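Local atomic coordinates of ATP-dependent DNA ligase (Mycobacterium tuberculosis, PDB entry 6NHX), a protein that seals breaks in double-stranded DNA at the expense of ATP, acting with Ku in the non-homologous end joining pathway of repair. Residues 19-24 with 165-170. The protein carries 1 engineered substitution. Sequence-based numbering, arbitrary orientation.
Sequences AGLKAS and VIAKRR. With ATP (adenosine-5'-triphosphate), chain B.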
loop_
_atom_site.group_PDB
_atom_site.type_symbol
_atom_site.label_atom_id
_atom_site.label_comp_id
_atom_site.label_asym_id
_atom_site.label_seq_id
_atom_site.Cartn_x
_atom_site.Cartn_y
_atom_site.Cartn_z
ATOM N N ALA A 19 -19.660 2.829 1.550
ATOM C CA ALA A 19 -21.007 2.300 1.653
ATOM C C ALA A 19 -21.925 3.496 1.812
ATOM O O ALA A 19 -21.772 4.287 2.747
ATOM C CB ALA A 19 -21.124 1.392 2.875
ATOM N N GLY A 20 -22.863 3.642 0.883
ATOM C CA GLY A 20 -23.675 4.835 0.760
ATOM C C GLY A 20 -23.535 5.494 -0.592
ATOM O O GLY A 20 -24.479 6.131 -1.065
ATOM N N LEU A 21 -22.388 5.306 -1.251
ATOM C CA LEU A 21 -22.175 5.857 -2.583
ATOM C C LEU A 21 -22.879 5.008 -3.641
ATOM O O LEU A 21 -22.929 3.777 -3.543
ATOM C CB LEU A 21 -20.676 5.934 -2.879
ATOM C CG LEU A 21 -19.886 6.783 -1.868
ATOM C CD1 LEU A 21 -18.398 6.793 -2.188
ATOM C CD2 LEU A 21 -20.419 8.211 -1.824
ATOM N N LYS A 22 -23.434 5.669 -4.647
ATOM C CA LYS A 22 -24.276 5.003 -5.633
ATOM C C LYS A 22 -23.537 4.791 -6.945
ATOM O O LYS A 22 -22.773 5.651 -7.383
ATOM C CB LYS A 22 -25.537 5.824 -5.900
ATOM C CG LYS A 22 -26.446 5.951 -4.694
ATOM N N ALA A 23 -23.799 3.647 -7.588
ATOM C CA ALA A 23 -23.137 3.319 -8.847
ATOM C C ALA A 23 -23.417 4.340 -9.946
ATOM O O ALA A 23 -22.610 4.480 -10.865
ATOM C CB ALA A 23 -23.543 1.917 -9.308
ATOM N N SER A 24 -24.538 5.062 -9.873
ATOM C CA SER A 24 -24.831 6.031 -10.924
ATOM C C SER A 24 -23.770 7.124 -10.988
ATOM O O SER A 24 -23.454 7.616 -12.075
ATOM C CB SER A 24 -26.222 6.630 -10.728
ATOM O OG SER A 24 -26.374 7.119 -9.408
ATOM N N VAL A 165 -11.536 -0.673 -0.758
ATOM C CA VAL A 165 -12.110 -0.144 -1.990
ATOM C C VAL A 165 -11.669 1.295 -2.161
ATOM O O VAL A 165 -11.569 2.037 -1.183
ATOM C CB VAL A 165 -13.654 -0.259 -1.977
ATOM C CG1 VAL A 165 -14.310 0.544 -3.073
ATOM C CG2 VAL A 165 -14.099 -1.711 -2.028
ATOM N N ILE A 166 -11.418 1.699 -3.401
ATOM C CA ILE A 166 -11.322 3.102 -3.791
ATOM C C ILE A 166 -12.534 3.399 -4.651
ATOM O O ILE A 166 -12.696 2.801 -5.726
ATOM C CB ILE A 166 -10.041 3.439 -4.576
ATOM C CG1 ILE A 166 -8.821 2.696 -4.017
ATOM C CG2 ILE A 166 -9.864 4.975 -4.642
ATOM C CD1 ILE A 166 -8.306 3.291 -2.743
ATOM N N ALA A 167 -13.363 4.338 -4.217
ATOM C CA ALA A 167 -14.438 4.837 -5.057
ATOM C C ALA A 167 -13.945 6.056 -5.816
ATOM O O ALA A 167 -13.291 6.934 -5.248
ATOM C CB ALA A 167 -15.634 5.242 -4.193
ATOM N N LYS A 168 -14.258 6.117 -7.112
ATOM C CA LYS A 168 -13.841 7.234 -7.944
ATOM C C LYS A 168 -15.050 7.763 -8.700
ATOM O O LYS A 168 -15.796 6.989 -9.309
ATOM C CB LYS A 168 -12.723 6.800 -8.899
ATOM C CG LYS A 168 -11.505 6.295 -8.142
ATOM C CD LYS A 168 -10.447 5.700 -9.076
ATOM C CE LYS A 168 -9.239 5.192 -8.302
ATOM N NZ LYS A 168 -8.265 4.527 -9.228
ATOM N N ARG A 169 -15.265 9.072 -8.631
ATOM C CA ARG A 169 -16.426 9.646 -9.296
ATOM C C ARG A 169 -16.331 9.441 -10.802
ATOM O O ARG A 169 -15.288 9.691 -11.420
ATOM C CB ARG A 169 -16.499 11.140 -8.992
ATOM C CG ARG A 169 -17.212 11.479 -7.706
ATOM C CD ARG A 169 -17.609 12.956 -7.642
ATOM N NE ARG A 169 -18.661 13.249 -8.607
ATOM C CZ ARG A 169 -19.962 13.243 -8.332
ATOM N NH1 ARG A 169 -20.385 12.975 -7.103
ATOM N NH2 ARG A 169 -20.841 13.510 -9.292
ATOM N N ARG A 170 -17.429 8.981 -11.402
ATOM C CA ARG A 170 -17.409 8.687 -12.832
ATOM C C ARG A 170 -17.130 9.931 -13.671
ATOM O O ARG A 170 -16.549 9.821 -14.757
ATOM C CB ARG A 170 -18.728 8.031 -13.235
ATOM C CG ARG A 170 -18.876 6.626 -12.662
ATOM C CD ARG A 170 -20.216 6.000 -12.983
ATOM N NE ARG A 170 -20.259 4.592 -12.591
ATOM C CZ ARG A 170 -19.700 3.599 -13.278
ATOM N NH1 ARG A 170 -19.051 3.849 -14.404
ATOM N NH2 ARG A 170 -19.785 2.352 -12.833
HETATM P PG ATP B . -1.740 7.784 1.042
HETATM O O1G ATP B . -3.188 7.940 0.624
HETATM O O2G ATP B . -1.049 9.066 1.467
HETATM O O3G ATP B . -0.930 6.985 0.036
HETATM P PB ATP B . -1.428 5.375 2.677
HETATM O O1B ATP B . -1.559 5.093 4.151
HETATM O O2B ATP B . -0.188 4.966 1.912
HETATM O O3B ATP B . -1.758 6.933 2.425
HETATM P PA ATP B . -3.926 3.925 2.425
HETATM O O1A ATP B . -4.660 4.775 3.416
HETATM O O2A ATP B . -3.427 2.531 2.702
HETATM O O3A ATP B . -2.685 4.777 1.895
HETATM O "O5'" ATP B . -4.707 3.990 1.009
HETATM C "C5'" ATP B . -4.391 3.073 -0.035
HETATM C "C4'" ATP B . -3.177 3.546 -0.842
HETATM O "O4'" ATP B . -3.075 2.695 -1.983
HETATM C "C3'" ATP B . -3.305 4.960 -1.367
HETATM O "O3'" ATP B . -1.999 5.476 -1.608
HETATM C "C2'" ATP B . -3.973 4.716 -2.691
HETATM O "O2'" ATP B . -3.778 5.797 -3.614
HETATM C "C1'" ATP B . -3.297 3.439 -3.179
HETATM N N9 ATP B . -4.202 2.602 -3.992
HETATM C C8 ATP B . -4.380 1.262 -3.871
HETATM N N7 ATP B . -5.259 0.803 -4.804
HETATM C C5 ATP B . -5.625 1.872 -5.537
HETATM C C6 ATP B . -6.533 2.092 -6.654
HETATM N N6 ATP B . -7.242 1.077 -7.160
HETATM N N1 ATP B . -6.647 3.341 -7.130
HETATM C C2 ATP B . -5.961 4.375 -6.629
HETATM N N3 ATP B . -5.119 4.251 -5.591
HETATM C C4 ATP B . -4.938 3.044 -5.010
#
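Arg170 NE donates a hydrogen bond of 2.9 Å to Ala23 O, joining the residue just past strand 164-169 to the loop that leads into strand 26-31, its antiparallel neighbour in the mixed sheet of the nucleotidyltransferase domain. NE stands almost in line with the C=O bond of Ala23 (167°), but the bond is bent at the hydrogen. The oxygen lies at the edge of the guanidinium group, 23° out of its plane. A straight chain from CG to NE carries the guanidinium across to the loop, and Arg170 CD passes 3.7 Å from Ser24 O on the way. Two further acceptors hold the group: Trp26 O takes a weak bond from NE, while Gln125 OE1 accepts from NH1. Ala23 is gripped at its other end as well, since its N binds the carboxylate of Asp149.

Deeper along the strand the contact turns apolar. Leu21 extends CD1 to within 3.8 Å of Ala167 CB, and Ala167 is also packed by Trp26 and Phe28 of strand 26-31 and by Val18 of the preceding loop. Alternate residues of the same strand serve the nucleotide: Ile166 sets CG1 over the face of the adenine, 3.5 Å from ATP C6, and Lys168, in salt bridge with Glu29 and cation-pi contact with Trp183, runs fully extended beyond CG until its NZ donates to ATP N1 at 2.9 Å.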